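Local coordinates for protein alanine racemase (Oenococcus oeni PSU-1, PDB 3HUR) that belongs to the alanine racemase family, two-domain proteins that join an N-terminal TIM-type (beta/alpha)8 barrel to a C-terminal domain built mainly of beta strands, at residues W294-M298 and K340-I346; L228-V232 and L247-F251; A19-Q24 and F55-A61; F180-L184 and H212-I218. All coordinates share one frame. Residues are numbered along the deposited sequence.

Contact 1 (W294-M298 and K340-I346)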
loop_
_atom_site.group_PDB
_atom_site.type_symbol
_atom_site.label_atom_id
_atom_site.label_comp_id
_atom_site.label_asym_id
_atom_site.label_seq_id
_atom_site.Cartn_x
_atom_site.Cartn_y
_atom_site.Cartn_z
ATOM N N TRP A 294 -5.317 4.596 8.865
ATOM C CA TRP A 294 -5.196 5.880 9.497
ATOM C C TRP A 294 -4.063 5.959 10.516
ATOM O O TRP A 294 -3.668 7.054 10.929
ATOM C CB TRP A 294 -6.518 6.274 10.197
ATOM C CG TRP A 294 -7.043 5.313 11.264
ATOM C CD1 TRP A 294 -8.015 4.345 11.092
ATOM C CD2 TRP A 294 -6.642 5.229 12.640
ATOM N NE1 TRP A 294 -8.238 3.705 12.262
ATOM C CE2 TRP A 294 -7.418 4.225 13.234
ATOM C CE3 TRP A 294 -5.733 5.919 13.420
ATOM C CZ2 TRP A 294 -7.284 3.862 14.573
ATOM C CZ3 TRP A 294 -5.589 5.571 14.778
ATOM C CH2 TRP A 294 -6.359 4.540 15.333
ATOM N N LEU A 295 -3.558 4.826 10.985
ATOM C CA LEU A 295 -2.598 4.877 12.103
ATOM C C LEU A 295 -1.319 5.546 11.640
ATOM O O LEU A 295 -0.608 6.169 12.446
ATOM C CB LEU A 295 -2.284 3.490 12.700
ATOM C CG LEU A 295 -1.432 3.500 13.969
ATOM C CD1 LEU A 295 -2.191 4.091 15.134
ATOM C CD2 LEU A 295 -0.974 2.122 14.315
ATOM N N ARG A 296 -1.054 5.456 10.336
ATOM C CA ARG A 296 0.203 5.972 9.840
ATOM C C ARG A 296 0.254 7.495 9.794
ATOM O O ARG A 296 1.302 8.023 9.473
ATOM C CB ARG A 296 0.648 5.288 8.529
ATOM C CG ARG A 296 0.091 5.827 7.229
ATOM C CD ARG A 296 0.104 4.718 6.126
ATOM N NE ARG A 296 -1.087 4.789 5.237
ATOM C CZ ARG A 296 -1.720 3.728 4.697
ATOM N NH1 ARG A 296 -1.318 2.472 4.936
ATOM N NH2 ARG A 296 -2.804 3.912 3.943
ATOM N N ARG A 297 -0.813 8.210 10.173
ATOM C CA ARG A 297 -0.694 9.642 10.375
ATOM C C ARG A 297 -0.551 10.036 11.837
ATOM O O ARG A 297 -0.479 11.244 12.149
ATOM C CB ARG A 297 -1.860 10.408 9.742
ATOM C CG ARG A 297 -3.158 10.424 10.500
ATOM C CD ARG A 297 -4.002 11.647 10.146
ATOM N NE ARG A 297 -4.502 11.672 8.759
ATOM C CZ ARG A 297 -4.926 12.785 8.140
ATOM N NH1 ARG A 297 -4.936 13.939 8.784
ATOM N NH2 ARG A 297 -5.370 12.745 6.876
ATOM N N MET A 298 -0.507 9.045 12.728
ATOM C CA MET A 298 -0.434 9.313 14.153
ATOM C C MET A 298 0.959 9.007 14.722
ATOM O O MET A 298 1.639 8.081 14.288
ATOM C CB MET A 298 -1.475 8.496 14.910
ATOM C CG MET A 298 -2.894 8.619 14.413
ATOM S SD MET A 298 -3.647 10.202 14.574
ATOM C CE MET A 298 -4.938 9.800 13.417
ATOM N N LYS A 340 0.946 13.194 14.144
ATOM C CA LYS A 340 2.257 13.696 13.749
ATOM C C LYS A 340 2.219 15.204 13.472
ATOM O O LYS A 340 3.155 15.922 13.830
ATOM C CB LYS A 340 2.735 12.951 12.498
ATOM C CG LYS A 340 3.138 11.479 12.734
ATOM C CD LYS A 340 3.712 10.860 11.461
ATOM C CE LYS A 340 4.286 9.450 11.719
ATOM N NZ LYS A 340 4.335 8.613 10.462
ATOM N N ASP A 341 1.120 15.659 12.862
ATOM C CA ASP A 341 0.902 17.052 12.440
ATOM C C ASP A 341 -0.578 17.467 12.615
ATOM O O ASP A 341 -1.437 17.201 11.756
ATOM C CB ASP A 341 1.342 17.200 10.966
ATOM C CG ASP A 341 1.051 18.597 10.382
ATOM O OD1 ASP A 341 0.807 19.548 11.179
ATOM O OD2 ASP A 341 1.037 18.717 9.123
ATOM N N GLY A 342 -0.852 18.156 13.722
ATOM C CA GLY A 342 -2.216 18.577 14.105
ATOM C C GLY A 342 -3.003 19.293 13.016
ATOM O O GLY A 342 -4.219 19.093 12.881
ATOM N N GLY A 343 -2.311 20.105 12.222
ATOM C CA GLY A 343 -2.949 20.853 11.166
ATOM C C GLY A 343 -3.043 20.147 9.815
ATOM O O GLY A 343 -3.408 20.791 8.807
ATOM N N GLU A 344 -2.708 18.855 9.773
ATOM C CA GLU A 344 -2.654 18.123 8.507
ATOM C C GLU A 344 -4.034 18.073 7.874
ATOM O O GLU A 344 -5.032 18.012 8.555
ATOM C CB GLU A 344 -2.094 16.675 8.691
ATOM C CG GLU A 344 -2.099 15.847 7.375
ATOM C CD GLU A 344 -1.439 14.494 7.456
ATOM O OE1 GLU A 344 -0.969 14.104 8.542
ATOM O OE2 GLU A 344 -1.395 13.793 6.414
ATOM N N GLN A 345 -4.077 18.093 6.550
ATOM C CA GLN A 345 -5.349 18.049 5.827
ATOM C C GLN A 345 -6.129 16.721 6.095
ATOM O O GLN A 345 -5.541 15.696 6.339
ATOM C CB GLN A 345 -5.158 18.176 4.307
ATOM C CG GLN A 345 -4.104 19.142 3.811
ATOM C CD GLN A 345 -4.579 20.593 3.749
ATOM O OE1 GLN A 345 -4.908 21.107 2.669
ATOM N NE2 GLN A 345 -4.628 21.246 4.909
ATOM N N ILE A 346 -7.457 16.800 6.011
ATOM C CA ILE A 346 -8.303 15.639 6.131
ATOM C C ILE A 346 -9.020 15.352 4.836
ATOM O O ILE A 346 -9.774 14.399 4.763
ATOM C CB ILE A 346 -9.248 15.736 7.307
ATOM C CG1 ILE A 346 -10.167 16.953 7.190
ATOM C CG2 ILE A 346 -8.463 15.767 8.573
ATOM C CD1 ILE A 346 -11.221 17.032 8.243
#

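Contact 2 (L228-V232 and L247-F251)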
loop_
_atom_site.group_PDB
_atom_site.type_symbol
_atom_site.label_atom_id
_atom_site.label_comp_id
_atom_site.label_asym_id
_atom_site.label_seq_id
_atom_site.Cartn_x
_atom_site.Cartn_y
_atom_site.Cartn_z
ATOM N N LEU A 228 -11.434 25.341 6.337
ATOM C CA LEU A 228 -10.975 25.826 7.621
ATOM C C LEU A 228 -11.967 25.510 8.721
ATOM O O LEU A 228 -11.667 25.723 9.920
ATOM C CB LEU A 228 -10.736 27.348 7.594
ATOM C CG LEU A 228 -11.941 28.312 7.649
ATOM C CD1 LEU A 228 -12.586 28.397 9.000
ATOM C CD2 LEU A 228 -11.450 29.704 7.239
ATOM N N ILE A 229 -13.170 25.091 8.340
ATOM C CA ILE A 229 -14.167 24.770 9.348
ATOM C C ILE A 229 -13.672 23.675 10.288
ATOM O O ILE A 229 -13.961 23.690 11.464
ATOM C CB ILE A 229 -15.459 24.295 8.721
ATOM C CG1 ILE A 229 -16.170 25.481 8.017
ATOM C CG2 ILE A 229 -16.292 23.698 9.789
ATOM C CD1 ILE A 229 -17.390 25.105 7.107
ATOM N N SER A 230 -12.916 22.727 9.750
ATOM C CA SER A 230 -12.454 21.594 10.526
ATOM C C SER A 230 -11.313 21.946 11.443
ATOM O O SER A 230 -10.961 21.155 12.330
ATOM C CB SER A 230 -12.011 20.483 9.605
ATOM O OG SER A 230 -10.756 20.750 9.014
ATOM N N GLY A 231 -10.726 23.122 11.241
ATOM C CA GLY A 231 -9.635 23.582 12.095
ATOM C C GLY A 231 -8.244 23.218 11.585
ATOM O O GLY A 231 -7.224 23.438 12.265
ATOM N N VAL A 232 -8.174 22.634 10.402
ATOM C CA VAL A 232 -6.868 22.323 9.857
ATOM C C VAL A 232 -6.237 23.574 9.230
ATOM O O VAL A 232 -6.927 24.559 8.952
ATOM C CB VAL A 232 -6.923 21.241 8.737
ATOM C CG1 VAL A 232 -7.540 19.966 9.252
ATOM C CG2 VAL A 232 -7.615 21.775 7.490
ATOM N N LEU A 247 -8.492 29.180 15.662
ATOM C CA LEU A 247 -9.299 28.113 15.126
ATOM C C LEU A 247 -9.048 26.863 15.970
ATOM O O LEU A 247 -7.924 26.572 16.341
ATOM C CB LEU A 247 -8.993 27.887 13.643
ATOM C CG LEU A 247 -9.544 28.999 12.715
ATOM C CD1 LEU A 247 -9.410 28.660 11.216
ATOM C CD2 LEU A 247 -11.001 29.351 13.023
ATOM N N GLU A 248 -10.110 26.160 16.329
ATOM C CA GLU A 248 -9.987 24.880 17.066
ATOM C C GLU A 248 -9.996 23.715 16.064
ATOM O O GLU A 248 -10.811 23.704 15.152
ATOM C CB GLU A 248 -11.159 24.749 18.060
ATOM C CG GLU A 248 -10.974 25.514 19.377
ATOM C CD GLU A 248 -12.297 25.894 20.091
ATOM O OE1 GLU A 248 -13.374 25.340 19.777
ATOM O OE2 GLU A 248 -12.261 26.766 21.004
ATOM N N ARG A 249 -9.099 22.746 16.225
ATOM C CA ARG A 249 -9.212 21.440 15.512
ATOM C C ARG A 249 -10.436 20.728 16.077
ATOM O O ARG A 249 -10.529 20.556 17.268
ATOM C CB ARG A 249 -7.950 20.571 15.659
ATOM C CG ARG A 249 -8.025 19.190 14.920
ATOM C CD ARG A 249 -6.731 18.312 15.055
ATOM N NE ARG A 249 -6.048 18.528 16.333
ATOM C CZ ARG A 249 -6.361 17.934 17.498
ATOM N NH1 ARG A 249 -7.351 17.027 17.592
ATOM N NH2 ARG A 249 -5.664 18.248 18.594
ATOM N N ILE A 250 -11.401 20.364 15.229
ATOM C CA ILE A 250 -12.682 19.888 15.723
ATOM C C ILE A 250 -12.774 18.376 15.838
ATOM O O ILE A 250 -13.691 17.859 16.471
ATOM C CB ILE A 250 -13.889 20.444 14.887
ATOM C CG1 ILE A 250 -14.091 19.703 13.561
ATOM C CG2 ILE A 250 -13.700 21.925 14.608
ATOM C CD1 ILE A 250 -15.289 20.204 12.815
ATOM N N PHE A 251 -11.833 17.661 15.260
ATOM C CA PHE A 251 -11.965 16.204 15.163
ATOM C C PHE A 251 -10.815 15.547 15.910
ATOM O O PHE A 251 -9.787 16.164 16.084
ATOM C CB PHE A 251 -11.955 15.754 13.699
ATOM C CG PHE A 251 -10.733 16.182 12.974
ATOM C CD1 PHE A 251 -9.635 15.382 12.928
ATOM C CD2 PHE A 251 -10.664 17.441 12.415
ATOM C CE1 PHE A 251 -8.467 15.801 12.284
ATOM C CE2 PHE A 251 -9.514 17.877 11.781
ATOM C CZ PHE A 251 -8.404 17.061 11.712
#

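Contact 3 (A19-Q24 and F55-A61)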
loop_
_atom_site.group_PDB
_atom_site.type_symbol
_atom_site.label_atom_id
_atom_site.label_comp_id
_atom_site.label_asym_id
_atom_site.label_seq_id
_atom_site.Cartn_x
_atom_site.Cartn_y
_atom_site.Cartn_z
ATOM N N ALA A 19 -16.803 23.449 15.837
ATOM C CA ALA A 19 -17.036 23.876 14.459
ATOM C C ALA A 19 -17.776 25.236 14.423
ATOM O O ALA A 19 -17.505 26.087 13.564
ATOM C CB ALA A 19 -17.816 22.795 13.635
ATOM N N ALA A 20 -18.718 25.417 15.345
ATOM C CA ALA A 20 -19.531 26.620 15.376
ATOM C C ALA A 20 -18.610 27.763 15.705
ATOM O O ALA A 20 -18.568 28.781 15.015
ATOM C CB ALA A 20 -20.612 26.517 16.405
ATOM N N HIS A 21 -17.845 27.539 16.755
ATOM C CA HIS A 21 -16.874 28.456 17.236
ATOM C C HIS A 21 -15.945 28.913 16.121
ATOM O O HIS A 21 -15.632 30.093 16.026
ATOM C CB HIS A 21 -16.107 27.771 18.362
ATOM C CG HIS A 21 -14.980 28.575 18.911
ATOM N ND1 HIS A 21 -15.139 29.462 19.959
ATOM C CD2 HIS A 21 -13.663 28.590 18.595
ATOM C CE1 HIS A 21 -13.972 30.012 20.244
ATOM N NE2 HIS A 21 -13.057 29.494 19.437
ATOM N N ASN A 22 -15.501 27.999 15.272
ATOM C CA ASN A 22 -14.647 28.388 14.146
ATOM C C ASN A 22 -15.356 29.348 13.188
ATOM O O ASN A 22 -14.726 30.269 12.675
ATOM C CB ASN A 22 -14.119 27.175 13.372
ATOM C CG ASN A 22 -13.122 26.366 14.143
ATOM O OD1 ASN A 22 -12.570 26.798 15.147
ATOM N ND2 ASN A 22 -12.878 25.174 13.668
ATOM N N LEU A 23 -16.647 29.139 12.935
ATOM C CA LEU A 23 -17.380 30.058 12.047
ATOM C C LEU A 23 -17.491 31.422 12.714
ATOM O O LEU A 23 -17.275 32.443 12.086
ATOM C CB LEU A 23 -18.765 29.540 11.668
ATOM C CG LEU A 23 -18.816 28.448 10.596
ATOM C CD1 LEU A 23 -20.240 28.312 10.007
ATOM C CD2 LEU A 23 -17.814 28.717 9.517
ATOM N N GLN A 24 -17.822 31.417 13.997
ATOM C CA GLN A 24 -17.820 32.625 14.797
ATOM C C GLN A 24 -16.462 33.401 14.783
ATOM O O GLN A 24 -16.462 34.612 14.632
ATOM C CB GLN A 24 -18.281 32.296 16.224
ATOM C CG GLN A 24 -19.822 32.006 16.323
ATOM C CD GLN A 24 -20.229 31.124 17.547
ATOM O OE1 GLN A 24 -19.379 30.659 18.335
ATOM N NE2 GLN A 24 -21.530 30.885 17.687
ATOM N N PHE A 55 -24.817 24.665 12.480
ATOM C CA PHE A 55 -24.680 26.047 12.072
ATOM C C PHE A 55 -26.029 26.783 12.054
ATOM O O PHE A 55 -26.045 27.996 12.284
ATOM C CB PHE A 55 -24.026 26.179 10.697
ATOM C CG PHE A 55 -22.655 25.582 10.594
ATOM C CD1 PHE A 55 -21.821 25.528 11.661
ATOM C CD2 PHE A 55 -22.210 25.070 9.393
ATOM C CE1 PHE A 55 -20.561 24.981 11.528
ATOM C CE2 PHE A 55 -20.970 24.535 9.260
ATOM C CZ PHE A 55 -20.148 24.476 10.321
ATOM N N GLN A 56 -27.124 26.073 11.740
ATOM C CA GLN A 56 -28.489 26.681 11.691
ATOM C C GLN A 56 -28.971 27.060 13.092
ATOM O O GLN A 56 -29.569 28.099 13.296
ATOM C CB GLN A 56 -29.515 25.731 11.056
ATOM C CG GLN A 56 -30.830 26.395 10.699
ATOM C CD GLN A 56 -31.785 25.484 9.918
ATOM O OE1 GLN A 56 -31.849 25.534 8.692
ATOM N NE2 GLN A 56 -32.524 24.651 10.625
ATOM N N GLU A 57 -28.647 26.231 14.068
ATOM C CA GLU A 57 -29.175 26.390 15.391
ATOM C C GLU A 57 -28.464 27.499 16.115
ATOM O O GLU A 57 -29.050 28.137 17.003
ATOM C CB GLU A 57 -29.076 25.076 16.181
ATOM C CG GLU A 57 -28.687 25.216 17.706
ATOM C CD GLU A 57 -29.855 25.564 18.613
ATOM O OE1 GLU A 57 -30.984 25.565 18.114
ATOM O OE2 GLU A 57 -29.647 25.812 19.828
ATOM N N THR A 58 -27.197 27.689 15.792
ATOM C CA THR A 58 -26.397 28.714 16.448
ATOM C C THR A 58 -26.376 29.991 15.623
ATOM O O THR A 58 -25.799 30.976 16.032
ATOM C CB THR A 58 -24.948 28.266 16.618
ATOM O OG1 THR A 58 -24.410 27.876 15.329
ATOM C CG2 THR A 58 -24.876 27.144 17.618
ATOM N N ALA A 59 -26.967 29.954 14.441
ATOM C CA ALA A 59 -27.040 31.129 13.577
ATOM C C ALA A 59 -25.649 31.580 13.118
ATOM O O ALA A 59 -25.460 32.735 12.725
ATOM C CB ALA A 59 -27.759 32.266 14.284
ATOM N N SER A 60 -24.698 30.649 13.130
ATOM C CA SER A 60 -23.312 30.974 12.877
ATOM C C SER A 60 -22.991 30.940 11.411
ATOM O O SER A 60 -21.904 31.397 11.009
ATOM C CB SER A 60 -22.393 30.078 13.696
ATOM O OG SER A 60 -22.441 28.751 13.238
ATOM N N ALA A 61 -23.939 30.446 10.609
ATOM C CA ALA A 61 -23.901 30.533 9.133
ATOM C C ALA A 61 -25.250 31.021 8.580
ATOM O O ALA A 61 -26.273 30.626 9.083
ATOM C CB ALA A 61 -23.592 29.186 8.544
#

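Contact 4 (F180-L184 and H212-I218)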
loop_
_atom_site.group_PDB
_atom_site.type_symbol
_atom_site.label_atom_id
_atom_site.label_comp_id
_atom_site.label_asym_id
_atom_site.label_seq_id
_atom_site.Cartn_x
_atom_site.Cartn_y
_atom_site.Cartn_z
ATOM N N PHE A 180 -2.068 36.726 -7.110
ATOM C CA PHE A 180 -3.068 37.333 -6.293
ATOM C C PHE A 180 -3.370 38.737 -6.812
ATOM O O PHE A 180 -4.530 39.052 -7.015
ATOM C CB PHE A 180 -2.633 37.344 -4.832
ATOM C CG PHE A 180 -3.686 37.802 -3.894
ATOM C CD1 PHE A 180 -4.466 36.877 -3.214
ATOM C CD2 PHE A 180 -3.871 39.165 -3.648
ATOM C CE1 PHE A 180 -5.438 37.286 -2.323
ATOM C CE2 PHE A 180 -4.829 39.601 -2.755
ATOM C CZ PHE A 180 -5.636 38.649 -2.089
ATOM N N GLU A 181 -2.355 39.568 -7.066
ATOM C CA GLU A 181 -2.622 40.950 -7.507
ATOM C C GLU A 181 -3.324 40.918 -8.836
ATOM O O GLU A 181 -4.274 41.664 -9.047
ATOM C CB GLU A 181 -1.349 41.823 -7.616
ATOM C CG GLU A 181 -0.696 42.173 -6.263
ATOM C CD GLU A 181 -1.663 42.834 -5.294
ATOM O OE1 GLU A 181 -1.657 42.478 -4.090
ATOM O OE2 GLU A 181 -2.434 43.714 -5.753
ATOM N N GLU A 182 -2.868 40.053 -9.729
ATOM C CA GLU A 182 -3.450 39.977 -11.058
ATOM C C GLU A 182 -4.937 39.664 -10.963
ATOM O O GLU A 182 -5.764 40.328 -11.606
ATOM C CB GLU A 182 -2.738 38.917 -11.881
ATOM C CG GLU A 182 -3.198 38.802 -13.301
ATOM C CD GLU A 182 -2.406 37.744 -14.102
ATOM O OE1 GLU A 182 -1.279 37.342 -13.681
ATOM O OE2 GLU A 182 -2.915 37.319 -15.169
ATOM N N GLN A 183 -5.287 38.684 -10.134
ATOM C CA GLN A 183 -6.691 38.321 -9.959
ATOM C C GLN A 183 -7.504 39.489 -9.384
ATOM O O GLN A 183 -8.615 39.782 -9.846
ATOM C CB GLN A 183 -6.822 37.087 -9.057
ATOM C CG GLN A 183 -6.366 35.766 -9.695
ATOM C CD GLN A 183 -6.914 34.528 -8.974
ATOM O OE1 GLN A 183 -6.452 34.146 -7.890
ATOM N NE2 GLN A 183 -7.905 33.919 -9.579
ATOM N N LEU A 184 -6.960 40.155 -8.373
ATOM C CA LEU A 184 -7.636 41.316 -7.798
ATOM C C LEU A 184 -7.803 42.453 -8.843
ATOM O O LEU A 184 -8.823 43.146 -8.858
ATOM C CB LEU A 184 -6.855 41.809 -6.596
ATOM C CG LEU A 184 -7.501 42.885 -5.734
ATOM C CD1 LEU A 184 -8.918 42.448 -5.304
ATOM C CD2 LEU A 184 -6.581 43.206 -4.535
ATOM N N HIS A 212 -5.516 37.368 4.591
ATOM C CA HIS A 212 -5.714 38.658 3.964
ATOM C C HIS A 212 -6.862 39.427 4.610
ATOM O O HIS A 212 -7.554 40.212 3.955
ATOM C CB HIS A 212 -6.084 38.490 2.503
ATOM C CG HIS A 212 -5.026 37.871 1.652
ATOM N ND1 HIS A 212 -4.689 36.538 1.731
ATOM C CD2 HIS A 212 -4.290 38.390 0.641
ATOM C CE1 HIS A 212 -3.771 36.271 0.817
ATOM N NE2 HIS A 212 -3.514 37.378 0.143
ATOM N N HIS A 213 -7.092 39.223 5.899
ATOM C CA HIS A 213 -8.219 39.905 6.539
ATOM C C HIS A 213 -8.031 41.424 6.711
ATOM O O HIS A 213 -8.986 42.126 7.045
ATOM C CB HIS A 213 -8.545 39.268 7.877
ATOM C CG HIS A 213 -7.558 39.561 8.945
ATOM N ND1 HIS A 213 -7.945 39.850 10.237
ATOM C CD2 HIS A 213 -6.202 39.575 8.940
ATOM C CE1 HIS A 213 -6.867 40.053 10.976
ATOM N NE2 HIS A 213 -5.795 39.889 10.215
ATOM N N ASP A 214 -6.817 41.923 6.513
ATOM C CA ASP A 214 -6.562 43.347 6.740
ATOM C C ASP A 214 -6.439 44.128 5.451
ATOM O O ASP A 214 -6.257 45.331 5.480
ATOM C CB ASP A 214 -5.286 43.517 7.556
ATOM C CG ASP A 214 -5.485 43.195 9.025
ATOM O OD1 ASP A 214 -6.645 43.263 9.508
ATOM O OD2 ASP A 214 -4.475 42.884 9.703
ATOM N N ASP A 215 -6.524 43.449 4.324
ATOM C CA ASP A 215 -6.514 44.107 3.050
ATOM C C ASP A 215 -7.910 44.672 2.742
ATOM O O ASP A 215 -8.849 43.915 2.440
ATOM C CB ASP A 215 -6.076 43.130 1.973
ATOM C CG ASP A 215 -5.862 43.797 0.624
ATOM O OD1 ASP A 215 -6.154 45.013 0.483
ATOM O OD2 ASP A 215 -5.415 43.088 -0.309
ATOM N N PRO A 216 -8.053 46.011 2.785
ATOM C CA PRO A 216 -9.353 46.669 2.530
ATOM C C PRO A 216 -9.886 46.468 1.127
ATOM O O PRO A 216 -11.051 46.736 0.872
ATOM C CB PRO A 216 -9.045 48.142 2.741
ATOM C CG PRO A 216 -7.834 48.160 3.623
ATOM C CD PRO A 216 -7.029 46.973 3.216
ATOM N N ARG A 217 -9.034 46.015 0.216
ATOM C CA ARG A 217 -9.450 45.809 -1.159
ATOM C C ARG A 217 -10.317 44.555 -1.313
ATOM O O ARG A 217 -10.978 44.362 -2.358
ATOM C CB ARG A 217 -8.220 45.660 -2.048
ATOM C CG ARG A 217 -7.356 46.936 -2.235
ATOM C CD ARG A 217 -6.106 46.647 -3.083
ATOM N NE ARG A 217 -5.185 45.753 -2.394
ATOM C CZ ARG A 217 -4.170 45.105 -2.962
ATOM N NH1 ARG A 217 -3.915 45.241 -4.242
ATOM N NH2 ARG A 217 -3.406 44.288 -2.234
ATOM N N ILE A 218 -10.262 43.677 -0.308
ATOM C CA ILE A 218 -11.063 42.465 -0.316
ATOM C C ILE A 218 -12.366 42.766 0.423
ATOM O O ILE A 218 -12.353 43.268 1.551
ATOM C CB ILE A 218 -10.341 41.273 0.376
ATOM C CG1 ILE A 218 -8.920 41.064 -0.164
ATOM C CG2 ILE A 218 -11.109 40.004 0.174
ATOM C CD1 ILE A 218 -8.860 40.647 -1.614
#

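Contact 1 (W294-M298 and K340-I346)
Arg297 reaches across to residues 340-346 and lays one face of its guanidinium under the carboxylate end of Glu344, while the edge of the same group meets a main-chain oxygen. Gln345 O lies near the guanidinium plane and receives two hydrogen bonds, from Arg297 NH1 at 3.1 Å and Arg297 NH2 at 3.0 Å. Glu344 OE1 is 4.0 Å from Arg297 NH1 but well out of that plane, so this long salt bridge works through charge alone, with no N-H aimed at the oxygen. Ile346 CG2 adds an apolar neighbour 4.0 Å from Arg297 NH1. Lys340 closes the other end of the contact. Lys340 N donates to Arg297 O (3.1 Å) and Lys340 NZ, on an extended side chain, to Arg296 O (3.2 Å), so a single lysine satisfies two successive carbonyls at the end of a 3-10 turn. Lys340 CG meanwhile rests 3.8 Å from Met298 C. A type I turn from Asp341 to Glu344, closed by Glu344 N to Asp341 O at 2.9 Å, swings the chain round from the lysine to the glutamate. The contact joins two loops of the C-terminal beta domain: one enters strand 298-299, the other links strand 334-339 to strand 347-353, with Met298 packed on Val253 of strand 251-263 and on Leu337 of strand 334-339.

Contact 2 (L228-V232 and L247-F251)
Two short backbone segments pass closely here, Gly231 CA lying 4.1 Å from Arg249 CA, in the connection that leaves the (beta/alpha)8 barrel after its strand 222-223 and leads into strand 251-263 of the beta domain. Residues 228-230 end a 3-10 turn, with Gly231 N bonded to Leu228 O at 3.1 Å. Beyond it the chain turns at Gly231, whose positive phi of 92° would jam a side chain against the preceding carbonyl; a CB there would also collide with Glu248 O and Arg249 CA. The one hydrogen bond between the segments runs from Ile250 N to Ser230 O (3.0 Å, 162°). Side chains fill in around this close approach. Leu228 CD1 meets Leu247 CD1 at 3.9 Å, Ile250 CG2 sits 3.6 Å from Ile229 O, and the Phe251 ring turns its edge to the other segment, Phe251 CE2 being 3.8 Å from Val232 CG1 and 3.6 Å from Ser230 O. Asn22 of helix 16-30 ties both pieces to the barrel, giving a hydrogen bond to Ile229 O and taking one from Glu248 N. Where the two backbones draw close, the glycine makes a CA-H...O contact, Gly231 CA to Glu248 O at 3.3 Å.

Contact 3 (A19-Q24 and F55-A61)
The main bump is Leu23, whose CD1 projects from helix 16-30 into a hollow formed by Phe55, Ser60 and Ala61. Leu23 CD1 sits squarely over the Phe55 ring, 3.5 Å from the centroid and only 7° off the normal, a CH-pi contact; it is also 3.8 Å from Ala61 CB and 3.6 Å from Ser60 O. In return, the Phe55 ring slides beside the small Ala19, Phe55 CE1 being 4.1 Å from Ala19 CB. A Schellman motif shapes the second surface: Ser60 N bonds to Phe55 O (3.1 Å), Ala59 takes positive phi, and the chain folds back so that Ser60 faces Ala20 and Gln24, with Ser60 CB 4.2 Å from Gln24 CG. Leu23, Phe55 and Ala61 all touch Ala37 of the first barrel strand, 34-38. No hydrogen bond crosses between the segments: Ser60 OG gives its proton to Thr58 OG1 (3.0 Å), which also bonds to Ala54 O. Between these two segments, then, cohesion rests on van der Waals and CH-pi packing.

Contact 4 (F180-L184 and H212-I218)
On the outside of the TIM-type barrel, helix 174-191, which follows strand 157-163, meets the loop running from helix 206-211 to the last barrel strand, 222-223. The polar half is a salt-bridge network centred on Arg217. Arg217 pairs end-on with Glu181, Arg217 NH1 to Glu181 OE2 at 2.6 Å and Arg217 NH2 to Glu181 OE1 at 3.1 Å. Asp215 takes the adjoining NE/NH2 edge, Asp215 OD1 receiving Arg217 NE at 3.1 Å and, more weakly, Asp215 OD2 receiving Arg217 NH2 at 3.0 Å. Asp215 OD1 also accepts from Arg217 N (3.1 Å), an Asx turn, so one carboxylate binds both the backbone and the side chain of Arg217. Leu184 CD2 lies over a face of the guanidinium, 3.4 Å from Arg217 NH1, so the ion pairs border an apolar half. There the Phe180 and His212 rings form an offset stack, centroids 4.1 Å apart and planes at 16°, and Ile218 CD1 touches Phe180 CZ at 3.8 Å and Leu184 CD1 at 4.1 Å. Phe166 packs on Phe180, Leu184 and Ile218, deepening this apolar side. Such packing, with a long helix set against the connection between the next two strands, is that of successive beta-alpha units in a (beta/alpha)8 barrel.

Overall arrangement
Contacts 3, 2 and 1 form a continuous path from the barrel to the beta domain. Contact 2 is the middle step, its centre about 13 Å from the centres of both others. On the barrel side it meets contact 3 through Asn22, Asn22 OD1 being 2.8 Å from Glu248 N; on the other it packs on contact 1, Phe251 CZ lying 3.4 Å from Ile346 CG2. Contacts 1 and 3 do not touch, their nearest atoms being about 10 Å apart. Contact 4 stands aside on the barrel, its nearest atoms about 10 Å from contact 2. The side chains of Arg296 and Leu228 each lie about 6 Å from a bound sulfate ion, probably from the crystallisation liquor.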